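Local coordinates for protein PpiC-type peptidyl-prolyl cis-trans isomerase (Novosphingobium aromaticivorans, PDB 3GPK) that probably catalyses cis-trans isomerisation of peptide bonds preceding proline as the PpiC-type (parvulin-like) domain of a longer periplasmic chaperone, at residues 16-19 with 20-23; 22-25 with 26-30; 63-66 with 67-70. One frame throughout, in Å; residues are numbered along the deposited sequence.

Contact 1. Residues 16-19 with 20-23; sequences AATE and ENKP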
loop_
_atom_site.group_PDB
_atom_site.type_symbol
_atom_site.label_atom_id
_atom_site.label_comp_id
_atom_site.label_asym_id
_atom_site.label_seq_id
_atom_site.Cartn_x
_atom_site.Cartn_y
_atom_site.Cartn_z
ATOM N N ALA A 16 11.949 -3.979 -0.949
ATOM C CA ALA A 16 12.398 -5.333 -1.252
ATOM C C ALA A 16 13.359 -5.858 -0.199
ATOM O O ALA A 16 14.142 -5.105 0.377
ATOM C CB ALA A 16 13.062 -5.361 -2.625
ATOM N N ALA A 17 13.298 -7.159 0.057
ATOM C CA ALA A 17 14.191 -7.758 1.037
ATOM C C ALA A 17 14.294 -9.260 0.869
ATOM O O ALA A 17 13.288 -9.947 0.684
ATOM C CB ALA A 17 13.718 -7.437 2.455
ATOM N N THR A 18 15.520 -9.764 0.928
ATOM C CA THR A 18 15.734 -11.196 0.836
ATOM C C THR A 18 15.301 -11.704 2.203
ATOM O O THR A 18 15.188 -10.917 3.146
ATOM C CB THR A 18 17.215 -11.527 0.602
ATOM O OG1 THR A 18 18.004 -10.942 1.643
ATOM C CG2 THR A 18 17.676 -10.983 -0.742
ATOM N N GLU A 19 15.050 -13.000 2.331
ATOM C CA GLU A 19 14.614 -13.525 3.615
ATOM C C GLU A 19 15.588 -13.152 4.723
ATOM O O GLU A 19 15.173 -12.833 5.833
ATOM C CB GLU A 19 14.446 -15.045 3.547
ATOM C CG GLU A 19 13.382 -15.494 2.554
ATOM C CD GLU A 19 12.022 -14.862 2.817
ATOM O OE1 GLU A 19 11.407 -15.166 3.861
ATOM O OE2 GLU A 19 11.570 -14.057 1.976
ATOM N N GLU A 20 16.878 -13.171 4.409
ATOM C CA GLU A 20 17.914 -12.842 5.381
ATOM C C GLU A 20 17.847 -11.396 5.861
ATOM O O GLU A 20 18.143 -11.104 7.022
ATOM C CB GLU A 20 19.299 -13.097 4.781
ATOM C CG GLU A 20 19.600 -14.551 4.452
ATOM C CD GLU A 20 18.667 -15.138 3.412
ATOM O OE1 GLU A 20 18.574 -14.570 2.302
ATOM O OE2 GLU A 20 18.030 -16.174 3.703
ATOM N N ASN A 21 17.465 -10.492 4.962
ATOM C CA ASN A 21 17.383 -9.075 5.296
ATOM C C ASN A 21 16.002 -8.607 5.725
ATOM O O ASN A 21 15.836 -7.443 6.085
ATOM C CB ASN A 21 17.831 -8.225 4.104
ATOM C CG ASN A 21 19.313 -8.335 3.835
ATOM O OD1 ASN A 21 20.128 -8.205 4.746
ATOM N ND2 ASN A 21 19.673 -8.563 2.580
ATOM N N LYS A 22 15.016 -9.495 5.709
ATOM C CA LYS A 22 13.667 -9.073 6.065
ATOM C C LYS A 22 13.497 -8.406 7.427
ATOM O O LYS A 22 12.863 -7.356 7.527
ATOM C CB LYS A 22 12.676 -10.233 5.893
ATOM C CG LYS A 22 12.097 -10.289 4.472
ATOM C CD LYS A 22 11.051 -11.386 4.282
ATOM C CE LYS A 22 10.378 -11.264 2.912
ATOM N NZ LYS A 22 9.347 -12.311 2.664
ATOM N N PRO A 23 14.064 -8.986 8.495
ATOM C CA PRO A 23 13.870 -8.304 9.778
ATOM C C PRO A 23 14.378 -6.856 9.759
ATOM O O PRO A 23 13.743 -5.963 10.324
ATOM C CB PRO A 23 14.632 -9.195 10.757
ATOM C CG PRO A 23 14.427 -10.567 10.170
ATOM C CD PRO A 23 14.671 -10.317 8.688
HETATM O O HOH W 1 17.644 -7.674 0.590
HETATM O O HOH W 2 20.426 -12.698 1.906
#
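Thr18 and Asn21 lie side by side and point the same way at the turn that leads from strand 7-16 into helix 22-37, the first strand-to-helix connection of this PpiC-type domain. Thr18 turns OG1 between its own N and carbonyl carbon (chi1 56°), which leaves it facing Asn21 N: Asn21 N gives a weak hydrogen bond to Thr18 OG1 at 3.4 Å and another weak one to Thr18 O. A water takes Thr18 N and Asn21 ND2 together, and a second water joins Thr18 OG1 to Glu20 OE1.

Glu19 and Lys22 also lie side by side, pointing the same way. The Glu19 chain folds back at chi2 while Lys22 runs extended beyond CG, and Lys22 NZ reaches the syn lone pair of Glu19 OE2 at 2.9 Å. The same ammonium is held by Glu90 and by the carbonyls of Ile91 and Arg92, so it ties the turn to the C-terminal end of strand 85-91 and the residue after it. A methionine in its place would probably leave both carboxylates without their shared positive mate. Below the charge, the lysine stem covers Ala17, with Lys22 CG 3.9 Å from Ala17 CB.

Contact 2. Residues 22-25 with 26-30; sequences KPQV and FANAE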
loop_
_atom_site.group_PDB
_atom_site.type_symbol
_atom_site.label_atom_id
_atom_site.label_comp_id
_atom_site.label_asym_id
_atom_site.label_seq_id
_atom_site.Cartn_x
_atom_site.Cartn_y
_atom_site.Cartn_z
ATOM N N LYS A 22 15.016 -9.495 5.709
ATOM C CA LYS A 22 13.667 -9.073 6.065
ATOM C C LYS A 22 13.497 -8.406 7.427
ATOM O O LYS A 22 12.863 -7.356 7.527
ATOM C CB LYS A 22 12.676 -10.233 5.893
ATOM C CG LYS A 22 12.097 -10.289 4.472
ATOM C CD LYS A 22 11.051 -11.386 4.282
ATOM C CE LYS A 22 10.378 -11.264 2.912
ATOM N NZ LYS A 22 9.347 -12.311 2.664
ATOM N N PRO A 23 14.064 -8.986 8.495
ATOM C CA PRO A 23 13.870 -8.304 9.778
ATOM C C PRO A 23 14.378 -6.856 9.759
ATOM O O PRO A 23 13.743 -5.963 10.324
ATOM C CB PRO A 23 14.632 -9.195 10.757
ATOM C CG PRO A 23 14.427 -10.567 10.170
ATOM C CD PRO A 23 14.671 -10.317 8.688
ATOM N N GLN A 24 15.514 -6.630 9.109
ATOM C CA GLN A 24 16.079 -5.286 9.016
ATOM C C GLN A 24 15.208 -4.372 8.160
ATOM O O GLN A 24 14.966 -3.219 8.525
ATOM C CB GLN A 24 17.492 -5.324 8.422
ATOM C CG GLN A 24 18.072 -3.935 8.117
ATOM C CD GLN A 24 18.416 -3.141 9.367
ATOM O OE1 GLN A 24 19.358 -3.481 10.087
ATOM N NE2 GLN A 24 17.653 -2.078 9.635
ATOM N N VAL A 25 14.744 -4.875 7.019
ATOM C CA VAL A 25 13.911 -4.054 6.152
ATOM C C VAL A 25 12.568 -3.777 6.822
ATOM O O VAL A 25 11.985 -2.711 6.624
ATOM C CB VAL A 25 13.705 -4.713 4.767
ATOM C CG1 VAL A 25 12.722 -3.887 3.936
ATOM C CG2 VAL A 25 15.033 -4.788 4.038
ATOM N N PHE A 26 12.073 -4.724 7.616
ATOM C CA PHE A 26 10.815 -4.508 8.322
ATOM C C PHE A 26 10.985 -3.318 9.260
ATOM O O PHE A 26 10.084 -2.498 9.413
ATOM C CB PHE A 26 10.424 -5.726 9.162
ATOM C CG PHE A 26 9.188 -5.504 9.987
ATOM C CD1 PHE A 26 7.927 -5.630 9.420
ATOM C CD2 PHE A 26 9.286 -5.102 11.314
ATOM C CE1 PHE A 26 6.776 -5.354 10.163
ATOM C CE2 PHE A 26 8.145 -4.822 12.071
ATOM C CZ PHE A 26 6.886 -4.947 11.492
ATOM N N ALA A 27 12.149 -3.235 9.896
ATOM C CA ALA A 27 12.429 -2.140 10.815
ATOM C C ALA A 27 12.407 -0.820 10.062
ATOM O O ALA A 27 11.879 0.172 10.558
ATOM C CB ALA A 27 13.791 -2.343 11.472
ATOM N N ASN A 28 12.990 -0.814 8.867
ATOM C CA ASN A 28 13.033 0.395 8.056
ATOM C C ASN A 28 11.620 0.796 7.670
ATOM O O ASN A 28 11.268 1.971 7.724
ATOM C CB ASN A 28 13.861 0.182 6.779
ATOM C CG ASN A 28 15.296 -0.228 7.065
ATOM O OD1 ASN A 28 15.821 0.010 8.150
ATOM N ND2 ASN A 28 15.945 -0.833 6.074
ATOM N N ALA A 29 10.817 -0.189 7.279
ATOM C CA ALA A 29 9.434 0.060 6.878
ATOM C C ALA A 29 8.596 0.581 8.042
ATOM O O ALA A 29 7.780 1.483 7.869
ATOM C CB ALA A 29 8.812 -1.220 6.319
ATOM N N GLU A 30 8.796 0.016 9.230
ATOM C CA GLU A 30 8.031 0.457 10.391
ATOM C C GLU A 30 8.334 1.914 10.722
ATOM O O GLU A 30 7.445 2.655 11.121
ATOM C CB GLU A 30 8.325 -0.439 11.603
ATOM C CG GLU A 30 7.701 0.028 12.923
ATOM C CD GLU A 30 6.188 0.136 12.881
ATOM O OE1 GLU A 30 5.551 -0.547 12.044
ATOM O OE2 GLU A 30 5.624 0.894 13.703
#
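Gln24 reaches along the outside of the helix to Asn28, one turn on, and the two side chains cross obliquely, their amide planes 27° apart. Gln24 starts away from the following turn, with CG anti to the backbone N (chi1 172°), but the bend at chi2 swings its end back. Gln24 NE2 then donates to Asn28 OD1 at 3.1 Å. The bond is moderately bent, 141° at the hydrogen, and NE2 sits tilted from the carbonyl plane of Asn28. Asn28 also lies close to the main chain of the preceding turn: its CG stands 3.3 Å from Gln24 O, the carbonyl that receives Asn28 N.

Beneath this polar pair runs the regular i to i+4 bonding. Phe26 N to Lys22 O is short, 2.7 Å, and Ala29 N to Val25 O is the straightest of the four backbone bonds. Ala27 N to Pro23 O is longer, 3.2 Å. Small side chains fit close against the preceding turn, Ala27 CB lying 3.3 Å from Gln24 O and Ala29 CB 3.5 Å from Val25 O.

The other side of the helix faces the sheet. Val25 packs on Leu15, Ala17 and Phe95, and Ala29 on Leu15 and Pro88. Phe26 sends its ring away from the neighbouring turn to meet Phe95 edge-to-face and to touch Pro88. Gln24 and Asn28 are exposed, so their bond spans the outer surface while Val25 and Ala29 look inward. These are the first turns of an amphipathic alpha-helix laid against the antiparallel sheet of the parvulin-like, PpiC-type fold.

Contact 3. Residues 63-66 with 67-70; sequences WIRL and AQLP. With SO4 (sulfate ion), chain D.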
loop_
_atom_site.group_PDB
_atom_site.type_symbol
_atom_site.label_atom_id
_atom_site.label_comp_id
_atom_site.label_asym_id
_atom_site.label_seq_id
_atom_site.Cartn_x
_atom_site.Cartn_y
_atom_site.Cartn_z
ATOM N N TRP A 63 -7.090 2.880 -9.491
ATOM C CA TRP A 63 -8.211 2.046 -9.077
ATOM C C TRP A 63 -7.925 0.597 -9.440
ATOM O O TRP A 63 -7.624 0.287 -10.591
ATOM C CB TRP A 63 -9.499 2.512 -9.760
ATOM C CG TRP A 63 -10.006 3.814 -9.237
ATOM C CD1 TRP A 63 -9.828 5.052 -9.790
ATOM C CD2 TRP A 63 -10.756 4.013 -8.035
ATOM N NE1 TRP A 63 -10.424 6.007 -9.005
ATOM C CE2 TRP A 63 -11.004 5.398 -7.923
ATOM C CE3 TRP A 63 -11.246 3.155 -7.045
ATOM C CZ2 TRP A 63 -11.713 5.945 -6.852
ATOM C CZ3 TRP A 63 -11.955 3.698 -5.979
ATOM C CH2 TRP A 63 -12.184 5.082 -5.894
ATOM N N ILE A 64 -7.999 -0.288 -8.452
ATOM C CA ILE A 64 -7.737 -1.703 -8.700
ATOM C C ILE A 64 -8.739 -2.618 -8.010
ATOM O O ILE A 64 -9.466 -2.205 -7.109
ATOM C CB ILE A 64 -6.325 -2.117 -8.217
ATOM C CG1 ILE A 64 -6.210 -1.912 -6.707
ATOM C CG2 ILE A 64 -5.258 -1.326 -8.959
ATOM C CD1 ILE A 64 -4.954 -2.534 -6.115
ATOM N N ARG A 65 -8.783 -3.867 -8.463
ATOM C CA ARG A 65 -9.647 -4.874 -7.873
ATOM C C ARG A 65 -8.704 -5.699 -6.995
ATOM O O ARG A 65 -7.534 -5.860 -7.338
ATOM C CB ARG A 65 -10.276 -5.738 -8.971
ATOM C CG ARG A 65 -11.201 -4.972 -9.909
ATOM C CD ARG A 65 -11.855 -5.924 -10.900
ATOM N NE ARG A 65 -12.984 -5.330 -11.611
ATOM C CZ ARG A 65 -12.877 -4.468 -12.615
ATOM N NH1 ARG A 65 -11.682 -4.082 -13.044
ATOM N NH2 ARG A 65 -13.972 -4.005 -13.204
ATOM N N LEU A 66 -9.196 -6.209 -5.870
ATOM C CA LEU A 66 -8.345 -6.975 -4.957
ATOM C C LEU A 66 -7.600 -8.151 -5.583
ATOM O O LEU A 66 -6.512 -8.516 -5.132
ATOM C CB LEU A 66 -9.161 -7.452 -3.756
ATOM C CG LEU A 66 -9.726 -6.318 -2.898
ATOM C CD1 LEU A 66 -10.384 -6.902 -1.659
ATOM C CD2 LEU A 66 -8.612 -5.353 -2.505
ATOM N N ALA A 67 -8.174 -8.746 -6.622
ATOM C CA ALA A 67 -7.523 -9.869 -7.287
ATOM C C ALA A 67 -6.213 -9.450 -7.957
ATOM O O ALA A 67 -5.399 -10.298 -8.325
ATOM C CB ALA A 67 -8.466 -10.482 -8.318
ATOM N N GLN A 68 -6.001 -8.147 -8.125
ATOM C CA GLN A 68 -4.769 -7.669 -8.755
ATOM C C GLN A 68 -3.615 -7.641 -7.758
ATOM O O GLN A 68 -2.449 -7.528 -8.142
ATOM C CB GLN A 68 -4.957 -6.261 -9.321
ATOM C CG GLN A 68 -5.994 -6.164 -10.407
ATOM C CD GLN A 68 -6.057 -4.782 -11.020
ATOM O OE1 GLN A 68 -5.129 -4.348 -11.712
ATOM N NE2 GLN A 68 -7.148 -4.081 -10.768
ATOM N N LEU A 69 -3.944 -7.730 -6.477
ATOM C CA LEU A 69 -2.931 -7.704 -5.428
ATOM C C LEU A 69 -2.565 -9.096 -4.947
ATOM O O LEU A 69 -3.360 -10.027 -5.052
ATOM C CB LEU A 69 -3.442 -6.914 -4.219
ATOM C CG LEU A 69 -3.635 -5.408 -4.364
ATOM C CD1 LEU A 69 -4.379 -4.891 -3.149
ATOM C CD2 LEU A 69 -2.279 -4.725 -4.509
ATOM N N PRO A 70 -1.344 -9.257 -4.421
ATOM C CA PRO A 70 -0.957 -10.573 -3.925
ATOM C C PRO A 70 -1.829 -10.820 -2.699
ATOM O O PRO A 70 -2.284 -9.881 -2.055
ATOM C CB PRO A 70 0.518 -10.391 -3.580
ATOM C CG PRO A 70 0.605 -8.944 -3.209
ATOM C CD PRO A 70 -0.243 -8.290 -4.272
HETATM S S SO4 D . -10.044 9.573 -10.599
HETATM O O1 SO4 D . -10.740 10.868 -10.464
HETATM O O2 SO4 D . -8.604 9.824 -10.834
HETATM O O3 SO4 D . -10.238 8.800 -9.362
HETATM O O4 SO4 D . -10.589 8.817 -11.747
#
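Apolar packing comes first: Ile64 CD1 is set against the branch point of Leu69, 3.6 Å from Leu69 CG, and the two side chains cross at about a right angle. Ile64 puts CG1 between its backbone N and carbonyl carbon (chi1 62°), with the chain then extended to CD1, which lies 3.8 Å from each of the methyls Leu69 CD1 and Leu69 CD2. Leu66 adds a looser touch, Leu66 CD2 to Leu69 CD1 at 4.3 Å. The two leucines continue this apolar layer, Leu66 onto Tyr8, Ala77 and Ala78, and Leu69 onto Ile10 and Ala74.

Backbone hydrogen bonds shape the turn itself. Gln68 N donates to Arg65 O at 2.9 Å, fairly straight at 162°, and Leu69 N to Leu66 O at 3.0 Å; both donors stand above the carbonyl plane of their acceptor. This i to i+3 pattern brings the stem of Gln68 back beside Arg65, with Gln68 CB 3.3 Å from Arg65 O.

Ionic and polar contacts lie at the strand end. Trp63 points away from the turn, and its NE1 donates almost straight, 171°, to O3 of a sulfate ion at 2.8 Å. The sulfate meets the indole at its edge, its sulfur in the ring plane; the ion probably comes from the crystallisation liquor. Arg104 makes a cation-pi contact with the same ring.

The short 3-10 turn at Leu66 to Gln68 joins edge strand 60-64 of the antiparallel sheet to helix 71-79, which Pro70 precedes at the N-cap position.

Contacts 1 and 2 are neighbours on helix 22-37 and share Lys22 and Pro23: one forms the approach to the helix, the other its opening turns. They meet where Ala17 CB packs on Val25 CG2 at 3.4 Å. Contact 3 lies on the connection from strand 60-64 to helix 71-79, with its centre about 24 Å from each of the others and across the chain's centre from contact 2. Contacts 1 and 2 are partly buried and contact 3 is a surface contact. Charge and water dominate contact 1, regular helix bonding with one exposed amide pair contact 2, and 3-10 bonding with aliphatic packing contact 3.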